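Long-range contacts in putative solute-binding component of ABC transporter (Clostridium phytofermentans, PDB 4YS6), which binds beta-D-glucopyranose in the cleft between its two lobes and probably serves as the sugar-capturing component of an ABC transporter: residues C244-T249 and G270-I275; Y142-K147 and M288-D293; E168-D173 and D240-S245; W216-A221 and T249-T254. One frame throughout, in Å; residues are numbered along the deposited sequence.

Contact 1: residues C244-T249 and G270-I275. With BGC (beta-D-glucopyranose), chain D.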
loop_
_atom_site.group_PDB
_atom_site.type_symbol
_atom_site.label_atom_id
_atom_site.label_comp_id
_atom_site.label_asym_id
_atom_site.label_seq_id
_atom_site.Cartn_x
_atom_site.Cartn_y
_atom_site.Cartn_z
ATOM N N CYS A 244 -9.930 -5.972 3.261
ATOM C CA CYS A 244 -8.489 -6.151 3.115
ATOM C C CYS A 244 -7.914 -4.855 2.607
ATOM O O CYS A 244 -8.376 -4.341 1.590
ATOM C CB CYS A 244 -8.138 -7.258 2.141
ATOM S SG CYS A 244 -8.773 -8.865 2.671
ATOM N N SER A 245 -6.871 -4.365 3.274
ATOM C CA SER A 245 -6.292 -3.090 2.886
ATOM C C SER A 245 -5.501 -3.157 1.589
ATOM O O SER A 245 -5.287 -2.110 0.967
ATOM C CB SER A 245 -5.392 -2.529 4.006
ATOM O OG SER A 245 -6.130 -2.214 5.185
ATOM N N ASN A 246 -5.058 -4.335 1.151
ATOM C CA ASN A 246 -4.364 -4.407 -0.125
ATOM C C ASN A 246 -4.488 -5.763 -0.776
ATOM O O ASN A 246 -5.104 -6.678 -0.249
ATOM C CB ASN A 246 -2.879 -4.041 0.034
ATOM C CG ASN A 246 -2.031 -5.213 0.497
ATOM O OD1 ASN A 246 -2.506 -6.106 1.216
ATOM N ND2 ASN A 246 -0.772 -5.250 0.048
ATOM N N ASP A 247 -3.878 -5.896 -1.932
ATOM C CA ASP A 247 -3.974 -7.139 -2.679
ATOM C C ASP A 247 -3.160 -8.290 -2.069
ATOM O O ASP A 247 -3.611 -9.429 -2.110
ATOM C CB ASP A 247 -3.549 -6.897 -4.108
ATOM C CG ASP A 247 -4.676 -6.296 -4.997
ATOM O OD1 ASP A 247 -5.790 -5.979 -4.508
ATOM O OD2 ASP A 247 -4.413 -6.157 -6.218
ATOM N N SER A 248 -1.990 -8.050 -1.480
ATOM C CA SER A 248 -1.236 -9.191 -0.956
ATOM C C SER A 248 -1.998 -9.822 0.215
ATOM O O SER A 248 -2.028 -11.064 0.335
ATOM C CB SER A 248 0.207 -8.807 -0.564
ATOM O OG SER A 248 0.265 -7.891 0.519
ATOM N N THR A 249 -2.682 -9.020 1.036
ATOM C CA THR A 249 -3.477 -9.614 2.102
ATOM C C THR A 249 -4.754 -10.233 1.538
ATOM O O THR A 249 -5.135 -11.337 1.943
ATOM C CB THR A 249 -3.806 -8.610 3.221
ATOM O OG1 THR A 249 -4.546 -7.504 2.713
ATOM C CG2 THR A 249 -2.520 -8.107 3.877
ATOM N N GLY A 270 -9.351 -4.759 -1.881
ATOM C CA GLY A 270 -7.927 -4.801 -2.049
ATOM C C GLY A 270 -7.381 -3.503 -2.582
ATOM O O GLY A 270 -8.059 -2.477 -2.616
ATOM N N GLN A 271 -6.129 -3.553 -2.993
ATOM C CA GLN A 271 -5.444 -2.404 -3.542
ATOM C C GLN A 271 -4.156 -2.860 -4.248
ATOM O O GLN A 271 -3.436 -3.710 -3.719
ATOM C CB GLN A 271 -5.152 -1.410 -2.420
ATOM C CG GLN A 271 -4.179 -0.367 -2.749
ATOM C CD GLN A 271 -3.762 0.478 -1.542
ATOM O OE1 GLN A 271 -3.346 1.595 -1.729
ATOM N NE2 GLN A 271 -3.894 -0.050 -0.299
ATOM N N ASP A 272 -3.901 -2.259 -5.413
ATOM C CA ASP A 272 -2.659 -2.320 -6.219
ATOM C C ASP A 272 -2.892 -2.941 -7.603
ATOM O O ASP A 272 -2.055 -2.779 -8.502
ATOM C CB ASP A 272 -1.508 -3.142 -5.596
ATOM C CG ASP A 272 -0.897 -2.510 -4.363
ATOM O OD1 ASP A 272 -1.212 -1.351 -4.017
ATOM O OD2 ASP A 272 -0.031 -3.203 -3.766
ATOM N N CYS A 273 -3.978 -3.689 -7.759
ATOM C CA CYS A 273 -4.217 -4.463 -8.975
ATOM C C CYS A 273 -3.024 -5.356 -9.312
ATOM O O CYS A 273 -2.550 -5.373 -10.472
ATOM C CB CYS A 273 -4.539 -3.556 -10.167
ATOM S SG CYS A 273 -6.126 -2.711 -9.942
ATOM N N ASP A 274 -2.520 -6.077 -8.308
ATOM C CA ASP A 274 -1.547 -7.139 -8.571
ATOM C C ASP A 274 -2.141 -8.121 -9.577
ATOM O O ASP A 274 -3.336 -8.384 -9.578
ATOM C CB ASP A 274 -1.171 -7.918 -7.300
ATOM C CG ASP A 274 -0.349 -7.106 -6.315
ATOM O OD1 ASP A 274 0.176 -6.028 -6.685
ATOM O OD2 ASP A 274 -0.187 -7.590 -5.167
ATOM N N ILE A 275 -1.289 -8.725 -10.386
ATOM C CA ILE A 275 -1.744 -9.624 -11.436
ATOM C C ILE A 275 -2.548 -10.794 -10.881
ATOM O O ILE A 275 -3.587 -11.123 -11.422
ATOM C CB ILE A 275 -0.542 -10.147 -12.260
ATOM C CG1 ILE A 275 0.003 -9.006 -13.099
ATOM C CG2 ILE A 275 -0.939 -11.295 -13.189
ATOM C CD1 ILE A 275 1.342 -9.309 -13.757
HETATM C C2 BGC D . 1.622 0.447 -0.272
HETATM C C3 BGC D . 0.663 -0.530 -0.871
HETATM C C4 BGC D . 1.187 -1.904 -0.884
HETATM C C5 BGC D . 1.683 -2.343 0.460
HETATM C C6 BGC D . 2.423 -3.663 0.443
HETATM C C1 BGC D . 1.959 0.016 1.169
HETATM O O1 BGC D . 2.804 0.804 1.740
HETATM O O2 BGC D . 1.041 1.745 -0.246
HETATM O O3 BGC D . 0.380 -0.055 -2.241
HETATM O O4 BGC D . 0.160 -2.860 -1.251
HETATM O O5 BGC D . 2.608 -1.324 0.944
HETATM O O6 BGC D . 3.370 -3.727 -0.612
HETATM O O HOH W 1 -0.562 -5.942 -2.960
#

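Contact 2: residues Y142-K147 and M288-D293. With BGC (beta-D-glucopyranose), chain D.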
loop_
_atom_site.group_PDB
_atom_site.type_symbol
_atom_site.label_atom_id
_atom_site.label_comp_id
_atom_site.label_asym_id
_atom_site.label_seq_id
_atom_site.Cartn_x
_atom_site.Cartn_y
_atom_site.Cartn_z
ATOM N N TYR A 142 -5.471 7.931 2.689
ATOM C CA TYR A 142 -6.732 8.006 3.422
ATOM C C TYR A 142 -7.898 7.744 2.462
ATOM O O TYR A 142 -8.832 7.010 2.792
ATOM C CB TYR A 142 -6.868 9.358 4.106
ATOM C CG TYR A 142 -8.126 9.478 4.898
ATOM C CD1 TYR A 142 -8.199 8.979 6.188
ATOM C CD2 TYR A 142 -9.249 10.075 4.354
ATOM C CE1 TYR A 142 -9.369 9.082 6.920
ATOM C CE2 TYR A 142 -10.408 10.184 5.076
ATOM C CZ TYR A 142 -10.461 9.684 6.350
ATOM O OH TYR A 142 -11.641 9.807 7.042
HETATM N N MSE A 143 -7.823 8.296 1.262
HETATM C CA MSE A 143 -8.899 8.126 0.276
HETATM C C MSE A 143 -8.991 6.667 -0.178
HETATM O O MSE A 143 -10.098 6.149 -0.434
HETATM C CB MSE A 143 -8.703 9.066 -0.927
HETATM C CG MSE A 143 -9.711 8.844 -1.981
HETATM SE SE MSE A 143 -9.303 10.053 -3.496
HETATM C CE MSE A 143 -9.441 11.755 -2.534
ATOM N N VAL A 144 -7.851 5.977 -0.276
ATOM C CA VAL A 144 -7.869 4.562 -0.593
ATOM C C VAL A 144 -8.734 3.835 0.433
ATOM O O VAL A 144 -9.593 3.034 0.093
ATOM C CB VAL A 144 -6.446 3.928 -0.600
ATOM C CG1 VAL A 144 -6.517 2.401 -0.659
ATOM C CG2 VAL A 144 -5.589 4.467 -1.747
ATOM N N GLY A 145 -8.469 4.094 1.710
ATOM C CA GLY A 145 -9.246 3.492 2.776
ATOM C C GLY A 145 -10.719 3.856 2.686
ATOM O O GLY A 145 -11.569 3.000 2.817
ATOM N N THR A 146 -11.013 5.141 2.484
ATOM C CA THR A 146 -12.395 5.573 2.305
ATOM C C THR A 146 -13.090 4.756 1.217
ATOM O O THR A 146 -14.220 4.272 1.397
ATOM C CB THR A 146 -12.486 7.067 1.928
ATOM O OG1 THR A 146 -11.793 7.867 2.896
ATOM C CG2 THR A 146 -13.926 7.513 1.866
ATOM N N LYS A 147 -12.420 4.599 0.080
ATOM C CA LYS A 147 -13.038 3.905 -1.057
ATOM C C LYS A 147 -13.361 2.468 -0.689
ATOM O O LYS A 147 -14.414 1.934 -1.076
ATOM C CB LYS A 147 -12.138 3.940 -2.290
ATOM C CG LYS A 147 -12.056 5.314 -2.941
ATOM C CD LYS A 147 -11.229 5.247 -4.231
ATOM C CE LYS A 147 -11.069 6.578 -4.907
ATOM N NZ LYS A 147 -12.371 7.093 -5.370
HETATM N N MSE A 288 -13.138 -5.975 -5.856
HETATM C CA MSE A 288 -12.586 -4.741 -6.380
HETATM C C MSE A 288 -11.137 -4.623 -5.940
HETATM O O MSE A 288 -10.662 -5.359 -5.047
HETATM C CB MSE A 288 -13.391 -3.542 -5.875
HETATM C CG MSE A 288 -13.384 -3.394 -4.366
HETATM SE SE MSE A 288 -11.836 -2.474 -3.566
HETATM C CE MSE A 288 -12.550 -0.660 -3.423
ATOM N N SER A 289 -10.434 -3.694 -6.574
ATOM C CA SER A 289 -9.133 -3.307 -6.137
ATOM C C SER A 289 -9.004 -1.812 -6.418
ATOM O O SER A 289 -9.965 -1.149 -6.813
ATOM C CB SER A 289 -8.037 -4.143 -6.818
ATOM O OG SER A 289 -6.743 -3.905 -6.249
ATOM N N ILE A 290 -7.865 -1.260 -6.087
ATOM C CA ILE A 290 -7.609 0.162 -6.287
ATOM C C ILE A 290 -6.376 0.215 -7.154
ATOM O O ILE A 290 -5.364 -0.413 -6.837
ATOM C CB ILE A 290 -7.382 0.915 -4.946
ATOM C CG1 ILE A 290 -8.612 0.869 -4.028
ATOM C CG2 ILE A 290 -6.929 2.368 -5.202
ATOM C CD1 ILE A 290 -9.816 1.544 -4.538
ATOM N N PHE A 291 -6.455 0.948 -8.253
ATOM C CA PHE A 291 -5.335 1.083 -9.163
ATOM C C PHE A 291 -4.546 2.337 -8.811
ATOM O O PHE A 291 -5.077 3.440 -8.799
ATOM C CB PHE A 291 -5.787 1.160 -10.614
ATOM C CG PHE A 291 -4.670 1.404 -11.593
ATOM C CD1 PHE A 291 -3.566 0.560 -11.641
ATOM C CD2 PHE A 291 -4.737 2.450 -12.490
ATOM C CE1 PHE A 291 -2.547 0.782 -12.561
ATOM C CE2 PHE A 291 -3.738 2.663 -13.409
ATOM C CZ PHE A 291 -2.632 1.820 -13.435
ATOM N N LYS A 292 -3.271 2.128 -8.540
ATOM C CA LYS A 292 -2.317 3.170 -8.262
ATOM C C LYS A 292 -1.206 3.071 -9.322
ATOM O O LYS A 292 -0.386 2.150 -9.331
ATOM C CB LYS A 292 -1.765 3.025 -6.834
ATOM C CG LYS A 292 -2.863 2.953 -5.767
ATOM C CD LYS A 292 -2.370 3.202 -4.361
ATOM C CE LYS A 292 -1.320 2.206 -3.890
ATOM N NZ LYS A 292 -1.102 2.443 -2.430
ATOM N N ASP A 293 -1.214 4.001 -10.264
ATOM C CA ASP A 293 -0.318 3.884 -11.411
ATOM C C ASP A 293 1.099 4.273 -10.966
ATOM O O ASP A 293 1.400 5.463 -10.814
ATOM C CB ASP A 293 -0.801 4.765 -12.568
ATOM C CG ASP A 293 -0.053 4.496 -13.862
ATOM O OD1 ASP A 293 1.116 4.044 -13.816
ATOM O OD2 ASP A 293 -0.631 4.737 -14.943
HETATM C C2 BGC D . 1.622 0.447 -0.272
HETATM C C3 BGC D . 0.663 -0.530 -0.871
HETATM C C4 BGC D . 1.187 -1.904 -0.884
HETATM C C5 BGC D . 1.683 -2.343 0.460
HETATM C C6 BGC D . 2.423 -3.663 0.443
HETATM C C1 BGC D . 1.959 0.016 1.169
HETATM O O1 BGC D . 2.804 0.804 1.740
HETATM O O2 BGC D . 1.041 1.745 -0.246
HETATM O O3 BGC D . 0.380 -0.055 -2.241
HETATM O O4 BGC D . 0.160 -2.860 -1.251
HETATM O O5 BGC D . 2.608 -1.324 0.944
HETATM O O6 BGC D . 3.370 -3.727 -0.612
#

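Contact 3: residues E168-D173 and D240-S245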
loop_
_atom_site.group_PDB
_atom_site.type_symbol
_atom_site.label_atom_id
_atom_site.label_comp_id
_atom_site.label_asym_id
_atom_site.label_seq_id
_atom_site.Cartn_x
_atom_site.Cartn_y
_atom_site.Cartn_z
ATOM N N GLU A 168 -14.775 -9.429 8.601
ATOM C CA GLU A 168 -13.422 -9.560 9.161
ATOM C C GLU A 168 -12.504 -8.556 8.477
ATOM O O GLU A 168 -12.807 -8.065 7.399
ATOM C CB GLU A 168 -12.889 -10.988 9.027
ATOM C CG GLU A 168 -13.747 -12.053 9.776
ATOM C CD GLU A 168 -13.650 -11.969 11.300
ATOM O OE1 GLU A 168 -12.662 -11.409 11.816
ATOM O OE2 GLU A 168 -14.557 -12.488 11.987
ATOM N N ILE A 169 -11.374 -8.254 9.113
ATOM C CA ILE A 169 -10.533 -7.133 8.712
ATOM C C ILE A 169 -9.072 -7.553 8.682
ATOM O O ILE A 169 -8.604 -8.182 9.624
ATOM C CB ILE A 169 -10.676 -5.964 9.693
ATOM C CG1 ILE A 169 -12.123 -5.478 9.802
ATOM C CG2 ILE A 169 -9.782 -4.805 9.282
ATOM C CD1 ILE A 169 -12.376 -4.703 11.088
ATOM N N PHE A 170 -8.394 -7.208 7.592
ATOM C CA PHE A 170 -6.957 -7.480 7.412
ATOM C C PHE A 170 -6.286 -6.217 6.934
ATOM O O PHE A 170 -6.621 -5.741 5.845
ATOM C CB PHE A 170 -6.716 -8.579 6.395
ATOM C CG PHE A 170 -7.104 -9.947 6.871
ATOM C CD1 PHE A 170 -8.441 -10.279 7.035
ATOM C CD2 PHE A 170 -6.133 -10.904 7.144
ATOM C CE1 PHE A 170 -8.790 -11.537 7.502
ATOM C CE2 PHE A 170 -6.488 -12.159 7.590
ATOM C CZ PHE A 170 -7.819 -12.465 7.780
ATOM N N THR A 171 -5.389 -5.644 7.732
ATOM C CA THR A 171 -4.617 -4.506 7.240
ATOM C C THR A 171 -3.114 -4.854 7.161
ATOM O O THR A 171 -2.710 -6.028 7.209
ATOM C CB THR A 171 -4.879 -3.220 8.084
ATOM O OG1 THR A 171 -4.410 -2.057 7.369
ATOM C CG2 THR A 171 -4.222 -3.289 9.443
ATOM N N GLY A 172 -2.295 -3.834 6.950
ATOM C CA GLY A 172 -0.914 -4.051 6.604
ATOM C C GLY A 172 0.010 -4.105 7.795
ATOM O O GLY A 172 -0.407 -4.307 8.940
ATOM N N ASP A 173 1.297 -3.923 7.515
ATOM C CA ASP A 173 2.316 -4.072 8.543
ATOM C C ASP A 173 2.269 -2.878 9.480
ATOM O O ASP A 173 2.129 -1.739 9.026
ATOM C CB ASP A 173 3.689 -4.192 7.913
ATOM C CG ASP A 173 4.777 -4.432 8.938
ATOM O OD1 ASP A 173 4.993 -5.609 9.318
ATOM O OD2 ASP A 173 5.381 -3.438 9.403
ATOM N N ASP A 240 -19.850 -12.146 5.379
ATOM C CA ASP A 240 -20.449 -11.226 4.407
ATOM C C ASP A 240 -19.414 -10.323 3.728
ATOM O O ASP A 240 -19.570 -9.982 2.553
ATOM C CB ASP A 240 -21.516 -10.365 5.081
ATOM C CG ASP A 240 -22.702 -11.195 5.590
ATOM O OD1 ASP A 240 -23.492 -11.667 4.741
ATOM O OD2 ASP A 240 -22.834 -11.423 6.818
ATOM N N ALA A 241 -18.360 -9.943 4.456
ATOM C CA ALA A 241 -17.326 -9.087 3.895
ATOM C C ALA A 241 -16.001 -9.269 4.583
ATOM O O ALA A 241 -15.952 -9.489 5.796
ATOM C CB ALA A 241 -17.738 -7.609 3.975
ATOM N N VAL A 242 -14.926 -9.162 3.800
ATOM C CA VAL A 242 -13.576 -9.052 4.364
ATOM C C VAL A 242 -12.930 -7.771 3.847
ATOM O O VAL A 242 -12.654 -7.622 2.661
ATOM C CB VAL A 242 -12.689 -10.259 4.019
ATOM C CG1 VAL A 242 -11.412 -10.249 4.875
ATOM C CG2 VAL A 242 -13.434 -11.561 4.264
ATOM N N LEU A 243 -12.716 -6.842 4.758
ATOM C CA LEU A 243 -11.993 -5.624 4.459
ATOM C C LEU A 243 -10.516 -5.949 4.454
ATOM O O LEU A 243 -9.941 -6.221 5.512
ATOM C CB LEU A 243 -12.314 -4.549 5.496
ATOM C CG LEU A 243 -11.447 -3.306 5.466
ATOM C CD1 LEU A 243 -11.643 -2.610 4.105
ATOM C CD2 LEU A 243 -11.832 -2.395 6.638
ATOM N N CYS A 244 -9.930 -5.972 3.261
ATOM C CA CYS A 244 -8.489 -6.151 3.115
ATOM C C CYS A 244 -7.914 -4.855 2.607
ATOM O O CYS A 244 -8.376 -4.341 1.590
ATOM C CB CYS A 244 -8.138 -7.258 2.141
ATOM S SG CYS A 244 -8.773 -8.865 2.671
ATOM N N SER A 245 -6.871 -4.365 3.274
ATOM C CA SER A 245 -6.292 -3.090 2.886
ATOM C C SER A 245 -5.501 -3.157 1.589
ATOM O O SER A 245 -5.287 -2.110 0.967
ATOM C CB SER A 245 -5.392 -2.529 4.006
ATOM O OG SER A 245 -6.130 -2.214 5.185
#

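Contact 4: residues W216-A221 and T249-T254. With BGC (beta-D-glucopyranose), chain D.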
loop_
_atom_site.group_PDB
_atom_site.type_symbol
_atom_site.label_atom_id
_atom_site.label_comp_id
_atom_site.label_asym_id
_atom_site.label_seq_id
_atom_site.Cartn_x
_atom_site.Cartn_y
_atom_site.Cartn_z
ATOM N N TRP A 216 2.981 -7.379 5.400
ATOM C CA TRP A 216 1.971 -7.423 4.354
ATOM C C TRP A 216 1.905 -8.821 3.712
ATOM O O TRP A 216 1.526 -8.981 2.527
ATOM C CB TRP A 216 2.255 -6.379 3.284
ATOM C CG TRP A 216 2.071 -4.932 3.670
ATOM C CD1 TRP A 216 3.026 -4.037 4.068
ATOM C CD2 TRP A 216 0.842 -4.199 3.611
ATOM N NE1 TRP A 216 2.461 -2.799 4.243
ATOM C CE2 TRP A 216 1.120 -2.877 3.988
ATOM C CE3 TRP A 216 -0.476 -4.544 3.278
ATOM C CZ2 TRP A 216 0.125 -1.887 4.027
ATOM C CZ3 TRP A 216 -1.452 -3.563 3.329
ATOM C CH2 TRP A 216 -1.146 -2.260 3.685
ATOM N N SER A 217 2.264 -9.830 4.511
ATOM C CA SER A 217 2.480 -11.169 3.994
ATOM C C SER A 217 1.207 -11.909 3.596
ATOM O O SER A 217 0.285 -12.085 4.391
ATOM C CB SER A 217 3.243 -11.995 5.035
ATOM O OG SER A 217 3.261 -13.364 4.677
ATOM N N THR A 218 1.178 -12.352 2.345
ATOM C CA THR A 218 0.100 -13.198 1.860
ATOM C C THR A 218 -0.026 -14.452 2.706
ATOM O O THR A 218 -1.135 -14.836 3.082
ATOM C CB THR A 218 0.331 -13.588 0.392
ATOM O OG1 THR A 218 0.317 -12.408 -0.400
ATOM C CG2 THR A 218 -0.758 -14.545 -0.099
ATOM N N GLU A 219 1.098 -15.082 3.039
ATOM C CA GLU A 219 1.048 -16.327 3.803
ATOM C C GLU A 219 0.509 -16.110 5.207
ATOM O O GLU A 219 -0.282 -16.918 5.723
ATOM C CB GLU A 219 2.432 -16.973 3.885
ATOM C CG GLU A 219 2.397 -18.348 4.545
ATOM C CD GLU A 219 3.712 -19.106 4.433
ATOM O OE1 GLU A 219 4.601 -18.661 3.675
ATOM O OE2 GLU A 219 3.853 -20.153 5.105
ATOM N N THR A 220 0.928 -15.018 5.843
ATOM C CA THR A 220 0.445 -14.692 7.174
ATOM C C THR A 220 -1.066 -14.416 7.169
ATOM O O THR A 220 -1.812 -14.898 8.051
ATOM C CB THR A 220 1.222 -13.478 7.743
ATOM O OG1 THR A 220 2.607 -13.839 7.868
ATOM C CG2 THR A 220 0.697 -13.076 9.117
ATOM N N ALA A 221 -1.532 -13.685 6.159
ATOM C CA ALA A 221 -2.961 -13.434 6.009
ATOM C C ALA A 221 -3.724 -14.734 5.799
ATOM O O ALA A 221 -4.774 -14.946 6.404
ATOM C CB ALA A 221 -3.229 -12.519 4.863
ATOM N N THR A 249 -2.682 -9.020 1.036
ATOM C CA THR A 249 -3.477 -9.614 2.102
ATOM C C THR A 249 -4.754 -10.233 1.538
ATOM O O THR A 249 -5.135 -11.337 1.943
ATOM C CB THR A 249 -3.806 -8.610 3.221
ATOM O OG1 THR A 249 -4.546 -7.504 2.713
ATOM C CG2 THR A 249 -2.520 -8.107 3.877
ATOM N N ALA A 250 -5.384 -9.572 0.576
ATOM C CA ALA A 250 -6.568 -10.155 -0.049
ATOM C C ALA A 250 -6.289 -11.508 -0.686
ATOM O O ALA A 250 -7.144 -12.406 -0.668
ATOM C CB ALA A 250 -7.139 -9.195 -1.083
ATOM N N LEU A 251 -5.131 -11.646 -1.312
ATOM C CA LEU A 251 -4.761 -12.918 -1.925
ATOM C C LEU A 251 -4.698 -14.061 -0.911
ATOM O O LEU A 251 -5.126 -15.186 -1.187
ATOM C CB LEU A 251 -3.430 -12.784 -2.636
ATOM C CG LEU A 251 -2.977 -13.984 -3.435
ATOM C CD1 LEU A 251 -4.007 -14.305 -4.513
ATOM C CD2 LEU A 251 -1.622 -13.688 -4.054
ATOM N N GLY A 252 -4.135 -13.786 0.259
ATOM C CA GLY A 252 -4.062 -14.759 1.328
ATOM C C GLY A 252 -5.448 -15.121 1.811
ATOM O O GLY A 252 -5.778 -16.283 2.016
ATOM N N VAL A 253 -6.274 -14.098 1.982
ATOM C CA VAL A 253 -7.663 -14.313 2.378
ATOM C C VAL A 253 -8.401 -15.180 1.352
ATOM O O VAL A 253 -9.044 -16.174 1.706
ATOM C CB VAL A 253 -8.359 -12.968 2.577
ATOM C CG1 VAL A 253 -9.880 -13.082 2.582
ATOM C CG2 VAL A 253 -7.868 -12.355 3.896
ATOM N N THR A 254 -8.328 -14.826 0.077
ATOM C CA THR A 254 -9.040 -15.628 -0.916
ATOM C C THR A 254 -8.459 -17.037 -1.063
ATOM O O THR A 254 -9.220 -17.995 -1.276
ATOM C CB THR A 254 -9.092 -14.926 -2.297
ATOM O OG1 THR A 254 -7.784 -14.707 -2.801
ATOM C CG2 THR A 254 -9.762 -13.599 -2.191
HETATM C C2 BGC D . 1.622 0.447 -0.272
HETATM C C3 BGC D . 0.663 -0.530 -0.871
HETATM C C4 BGC D . 1.187 -1.904 -0.884
HETATM C C5 BGC D . 1.683 -2.343 0.460
HETATM C C6 BGC D . 2.423 -3.663 0.443
HETATM C C1 BGC D . 1.959 0.016 1.169
HETATM O O1 BGC D . 2.804 0.804 1.740
HETATM O O2 BGC D . 1.041 1.745 -0.246
HETATM O O3 BGC D . 0.380 -0.055 -2.241
HETATM O O4 BGC D . 0.160 -2.860 -1.251
HETATM O O5 BGC D . 2.608 -1.324 0.944
HETATM O O6 BGC D . 3.370 -3.727 -0.612
#

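Contact 1: residues C244-T249 and G270-I275
One wall of the sugar-binding cleft is built where the start of helix 247-260 meets the loop 270-275, and Asp247 makes most of the bonds between them. Its carboxylate reaches across to the loop backbone: OD2 accepts from Asp274 N at 2.8 Å through its anti lone pair, while OD1, also bonded to Ser289 OG, takes a weak bond from Gln271 N at 2.9 Å. In the other direction Asp247 N donates to Gln271 O at 2.9 Å. An aspartate suits this place because its short arm can take two peptide N-H groups of an irregular loop, one of them weakly. Gly270, with no side chain, passes close beside OD1. Gln271 answers with its amide, NE2 lying 2.8 Å from Ser245 O and nearly along the C=O axis. Its extended chain starts with CG anti to N (chi1 165°), and OE1 is held by Lys292. Each of the two segments sends one residue to the sugar. Asn246 caps the helix, OD1 accepting from Thr249 N at 2.9 Å, and points ND2 at glucose O4, 2.9 Å away in a nearly straight bond (166°). Asp272 takes two neighbouring hydroxyls, OD1 meeting O3 at 2.7 Å and OD2 meeting O4 at 2.5 Å; O4 is thus both donor and acceptor. A water weakly bound by Ser248 N lies between Asp272 OD2 and Asp274 OD2. Behind this wall Gln271 rests on Val144 of helix 141-155 and Phe182 of helix 177-195, Asp272 bonds through its backbone to Ile290 of strand 289-291, and Asn277 of helix 275-282 binds Asp247 O.

Contact 2: residues Y142-K147 and M288-D293
Ile290 and Lys147 meet where strand 289-291 lies against helix 141-155, a pairing with no hydrogen bond across it. The methyl CD1 of Ile290 sits against the stem of the lysine, 4.0 Å from Lys147 CD, and the two chains cross obliquely. Lys147 suits a place at the border of the core: its methylenes cover the isoleucine, and then a bend at chi4 (-65°) leads NZ away from the strand. One helical turn earlier, Val144 offers its two branches to different partners. CG1 lies 4.3 Å from Ile290 CG1, whereas CG2 comes to 4.3 Å from Lys292 CD. At the other end the selenomethionine Met288, folded at chi2 and chi3, brings its methyl CE to 4.0 Å from Lys147 O. Pro336 of strand 331-339 also touches both Val144 and Ile290, closing the apolar cluster.

Polar interactions appear where the strand runs out toward the cleft. In Lys292 a bend at chi3 (-60°) helps direct NZ to the glucose while CD stays beside Val144: NZ donates to O3 at 2.9 Å and, weakly, to O2 at 3.1 Å. NZ is held most strongly by Gln271 OE1, and Phe182 of helix 177-195 packs on the same side chain.

The chemistry divides this lysine into two parts. Its methylenes pack in the apolar interior against Val144, while the charged end is steered by hydrogen bonds onto adjacent sugar hydroxyls. The apolar contact probably helps guide the chain, and the polar one uses its tip for recognition.

Contact 3: residues E168-D173 and D240-S245
Ile169 and Leu243 stand side by side on one face of a parallel beta-sheet, the parallel sheet of one lobe of the periplasmic binding protein fold, where strands 165-170 and 241-244 are neighbours. Both point the same way, with Ile169 CG2 4.1 Å from Leu243 CD2, and helix 177-195 covers them through Met187. Branched aliphatic residues fill such a sheet-helix interface well.

On the reverse face Phe170 slants across Val242, whose CG1 comes to 3.7 Å from Phe170 CD1. Val242 CG1, anti to the backbone N (chi1 -167°), is thereby turned to the ring. Cys244, next to Phe170 on the same face, places its small sulfur 5.4 Å from the ring centroid in an oblique sulfur-aromatic contact. Val253 of helix 247-260 packs over this group, and Arg224 makes a cation-pi contact with the ring.

Between the faces the backbones are joined in regular parallel fashion: Phe170 N donates to Leu243 O at 2.8 Å, and Phe170 O in turn accepts from Ser245 N at 2.9 Å. Past the strand ends the pairing passes to hydroxyls, Thr171 OG1 and Ser245 OG hydrogen-bonding at 2.8 Å.

Contact 4: residues W216-A221 and T249-T254
Thr218 and Gly252 mark the tight part of this contact, where the first turn of helix 218-232 lies on helix 247-260. With no side chain at Gly252, the backbones come together: Thr218 O is 3.4 Å from Gly252 CA in a CA-H...O contact, and Thr218 CG2 settles 3.5 Å from Gly252 N. Ala221, one turn on, is small enough to join them, its CB 3.7 Å from Thr249 O. Thr218 OG1 also bonds to Ser248 O, anchoring the helix start to its neighbour.

Packing slackens outward. The same methyl is more loosely placed against Leu251 CG, at 4.0 Å from Thr218 CG2, and both residues are partly exposed. Here Ser217 does a separate job as N-cap, its OG accepting from Thr220 N. Toward the cleft the meeting is light too, Trp216 CE3 lying 4.2 Å from Thr249 CG2.

The main work of Trp216 is on the ligand. One face of its indole carries the sugar, with C5 3.6 Å above the ring plane near its centre and C6 3.5 Å from Trp216 CG. NE1 is hydrogen-bonded to Asp176, which would help fix the ring's rotation. Stacking of this kind lets the electron-rich face receive the polarised C-H groups of glucose, a CH-pi contact, so the tryptophan recognises the apolar side of a molecule whose hydroxyls are read by polar residues.

How the contacts relate
All four contacts are largely buried, but they differ in task. Contact 3 is sheet core and sends no residue to the pocket; it has backbone bonds, one aliphatic face and one with an aromatic and a sulfur. Contact 1 takes over where strand 241-244 ends, sharing Cys244 and Ser245 with it, and relies mainly on carboxylates and amides. Contact 4 uses the same helix, 247-260, and meets contact 1 through Ser248 and Trp216; its outer side, like the Lys147 end of contact 2, is partly exposed. Contact 2, mainly apolar, touches contact 1 through Gln271 and Lys292. Contacts 1, 2 and 4 each send residues to the glucose: acid and amide, ammonium, and aromatic face respectively.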